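BsaWI endonuclease (Geobacillus stearothermophilus, PDB 4ZSF) is a restriction endonuclease of the PD-(D/E)XK family that binds DNA and probably cleaves it with the help of metal ions. Local coordinates at residues Gln113-Asn117 and Gln138-Val143. Coordinates in Å, arbitrary orientation, origin at the centre of the assembly. Where two conformers were deposited one is given. Residues are numbered along the deposited sequence.
With nucleotides of chain B; nucleotides of chain C.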
loop_
_atom_site.group_PDB
_atom_site.type_symbol
_atom_site.label_atom_id
_atom_site.label_comp_id
_atom_site.label_asym_id
_atom_site.label_seq_id
_atom_site.Cartn_x
_atom_site.Cartn_y
_atom_site.Cartn_z
ATOM N N GLN A 113 -15.158 1.308 13.550
ATOM C CA GLN A 113 -14.537 2.641 13.627
ATOM C C GLN A 113 -15.529 3.727 13.198
ATOM O O GLN A 113 -15.646 4.770 13.884
ATOM C CB GLN A 113 -13.272 2.681 12.766
ATOM C CG GLN A 113 -12.690 4.056 12.665
ATOM C CD GLN A 113 -11.495 4.095 11.711
ATOM O OE1 GLN A 113 -10.470 3.469 11.966
ATOM N NE2 GLN A 113 -11.643 4.812 10.597
ATOM N N LYS A 114 -16.285 3.526 12.102
ATOM C CA LYS A 114 -17.202 4.618 11.728
ATOM C C LYS A 114 -18.345 4.802 12.772
ATOM O O LYS A 114 -18.877 5.896 12.907
ATOM C CB LYS A 114 -17.799 4.396 10.329
ATOM C CG LYS A 114 -18.777 3.275 10.283
ATOM C CD LYS A 114 -19.605 3.354 9.010
ATOM C CE LYS A 114 -20.120 1.984 8.630
ATOM N NZ LYS A 114 -19.056 1.135 7.979
ATOM N N ASP A 115 -18.733 3.737 13.472
ATOM C CA ASP A 115 -19.725 3.859 14.569
ATOM C C ASP A 115 -19.164 4.770 15.678
ATOM O O ASP A 115 -19.820 5.691 16.168
ATOM C CB ASP A 115 -20.076 2.499 15.208
ATOM C CG ASP A 115 -20.721 1.522 14.260
ATOM O OD1 ASP A 115 -21.470 1.981 13.344
ATOM O OD2 ASP A 115 -20.528 0.290 14.465
ATOM N N LEU A 116 -17.955 4.449 16.121
ATOM C CA LEU A 116 -17.339 5.269 17.153
ATOM C C LEU A 116 -17.169 6.714 16.667
ATOM O O LEU A 116 -17.415 7.654 17.405
ATOM C CB LEU A 116 -15.984 4.693 17.556
ATOM C CG LEU A 116 -15.317 5.490 18.683
ATOM C CD1 LEU A 116 -16.270 5.643 19.932
ATOM C CD2 LEU A 116 -13.963 4.800 19.086
ATOM N N ASN A 117 -16.781 6.902 15.412
ATOM C CA ASN A 117 -16.639 8.289 14.895
ATOM C C ASN A 117 -17.964 9.090 15.048
ATOM O O ASN A 117 -17.967 10.205 15.561
ATOM C CB ASN A 117 -16.197 8.255 13.410
ATOM C CG ASN A 117 -15.988 9.647 12.826
ATOM O OD1 ASN A 117 -15.173 10.405 13.307
ATOM N ND2 ASN A 117 -16.742 9.977 11.799
ATOM N N GLN A 138 -6.754 8.044 16.707
ATOM C CA GLN A 138 -6.658 6.651 16.190
ATOM C C GLN A 138 -7.613 6.465 14.998
ATOM O O GLN A 138 -7.303 5.774 14.034
ATOM C CB GLN A 138 -6.996 5.640 17.268
ATOM C CG GLN A 138 -6.231 5.853 18.551
ATOM C CD GLN A 138 -4.742 5.994 18.300
ATOM O OE1 GLN A 138 -4.109 5.118 17.693
ATOM N NE2 GLN A 138 -4.181 7.147 18.698
ATOM N N ILE A 139 -8.787 7.089 15.082
ATOM C CA ILE A 139 -9.796 7.020 14.008
ATOM C C ILE A 139 -9.211 7.708 12.770
ATOM O O ILE A 139 -9.319 7.214 11.653
ATOM C CB ILE A 139 -11.123 7.713 14.447
ATOM C CG1 ILE A 139 -11.837 6.825 15.490
ATOM C CG2 ILE A 139 -12.017 8.049 13.219
ATOM C CD1 ILE A 139 -13.010 7.527 16.258
ATOM N N SER A 140 -8.589 8.861 12.990
ATOM C CA SER A 140 -7.987 9.593 11.884
ATOM C C SER A 140 -6.990 8.730 11.098
ATOM O O SER A 140 -6.941 8.785 9.851
ATOM C CB SER A 140 -7.279 10.867 12.398
ATOM O OG SER A 140 -6.783 11.600 11.295
ATOM N N SER A 141 -6.167 7.971 11.821
ATOM C CA SER A 141 -5.094 7.221 11.177
ATOM C C SER A 141 -5.462 5.758 10.911
ATOM O O SER A 141 -4.623 4.964 10.487
ATOM C CB SER A 141 -3.833 7.334 12.006
ATOM O OG SER A 141 -4.142 6.904 13.290
ATOM N N ASN A 142 -6.741 5.446 11.095
ATOM C CA ASN A 142 -7.297 4.147 10.673
ATOM C C ASN A 142 -6.566 2.975 11.305
ATOM O O ASN A 142 -6.397 1.921 10.724
ATOM C CB ASN A 142 -7.298 4.031 9.134
ATOM C CG ASN A 142 -8.169 5.085 8.503
ATOM O OD1 ASN A 142 -9.382 5.090 8.707
ATOM N ND2 ASN A 142 -7.565 5.998 7.756
ATOM N N VAL A 143 -6.226 3.152 12.560
ATOM C CA VAL A 143 -5.375 2.242 13.256
ATOM C C VAL A 143 -6.077 0.947 13.706
ATOM O O VAL A 143 -5.468 -0.134 13.681
ATOM C CB VAL A 143 -4.817 3.002 14.500
ATOM C CG1 VAL A 143 -4.004 2.132 15.283
ATOM C CG2 VAL A 143 -4.008 4.186 14.012
ATOM P P DA B 13 -19.930 4.238 4.476
ATOM O OP1 DA B 13 -19.835 3.773 5.873
ATOM O OP2 DA B 13 -21.132 3.949 3.645
ATOM O "O5'" DA B 13 -19.719 5.810 4.502
ATOM C "C5'" DA B 13 -18.451 6.358 4.803
ATOM C "C4'" DA B 13 -18.368 7.753 4.221
ATOM O "O4'" DA B 13 -17.899 7.674 2.842
ATOM C "C3'" DA B 13 -19.717 8.515 4.162
ATOM O "O3'" DA B 13 -19.525 9.857 4.472
ATOM C "C2'" DA B 13 -20.112 8.396 2.698
ATOM C "C1'" DA B 13 -18.735 8.489 2.058
ATOM N N9 DA B 13 -18.734 8.085 0.663
ATOM C C8 DA B 13 -19.634 7.255 0.052
ATOM N N7 DA B 13 -19.445 7.138 -1.247
ATOM C C5 DA B 13 -18.382 7.995 -1.490
ATOM C C6 DA B 13 -17.717 8.329 -2.657
ATOM N N6 DA B 13 -18.048 7.810 -3.849
ATOM N N1 DA B 13 -16.709 9.233 -2.570
ATOM C C2 DA B 13 -16.376 9.719 -1.361
ATOM N N3 DA B 13 -16.951 9.477 -0.190
ATOM C C4 DA B 13 -17.947 8.594 -0.327
ATOM P P DA C 5 -5.286 7.935 3.894
ATOM O OP1 DA C 5 -5.259 8.175 5.324
ATOM O OP2 DA C 5 -4.058 7.859 3.067
ATOM O "O5'" DA C 5 -5.924 6.469 3.586
ATOM C "C5'" DA C 5 -7.101 6.123 4.267
ATOM C "C4'" DA C 5 -7.408 4.660 4.080
ATOM O "O4'" DA C 5 -7.898 4.449 2.735
ATOM C "C3'" DA C 5 -6.238 3.739 4.287
ATOM O "O3'" DA C 5 -6.655 2.672 5.145
ATOM C "C2'" DA C 5 -5.869 3.249 2.891
ATOM C "C1'" DA C 5 -7.196 3.438 2.109
ATOM N N9 DA C 5 -7.062 3.896 0.736
ATOM C C8 DA C 5 -6.257 4.926 0.273
ATOM N N7 DA C 5 -6.350 5.115 -1.032
ATOM C C5 DA C 5 -7.374 4.195 -1.444
ATOM C C6 DA C 5 -7.991 3.910 -2.703
ATOM N N6 DA C 5 -7.737 4.591 -3.870
ATOM N N1 DA C 5 -8.946 2.943 -2.724
ATOM C C2 DA C 5 -9.270 2.312 -1.576
ATOM N N3 DA C 5 -8.752 2.476 -0.352
ATOM C C4 DA C 5 -7.829 3.473 -0.348
#
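A helix-to-helix contact near the protein surface joins the first turn of helix 113-121 to the C-terminal end of helix 129-140 and the turn that closes it. At its centre is Ile139, whose branched, apolar side chain fits between the turns of the opposing helix: its CD1 lies 3.9 Å from CG of Leu116 and 3.9 Å from the backbone N of Asn117, while its CG1 is 4.0 Å from the aliphatic CG of Gln113. Gln113 is long enough to serve two ends, its methylenes packing on Ile139 and its amide reaching past it, where NE2 donates a nearly straight hydrogen bond of 3.0 Å to OD1 of Asn142. The Schellman motif that ends helix 129-140 (Val143 N bonded to Gln138 O, Asn142 N to Ile139 O) has Asn142 as its C' residue and so brings this side chain to Gln113; the positive phi of 57° suits asparagine better than most residues. This Gln113-Asn142 end lies nearest the DNA, with Asn142 ND2 3.5 Å from C5' of DA5 of chain C. Leu116 and Ile139 both touch Tyr147 of strand 146-152, the antiparallel neighbour of strand 108-112, which is outermost in this chain's sheet and leads directly into helix 113-121.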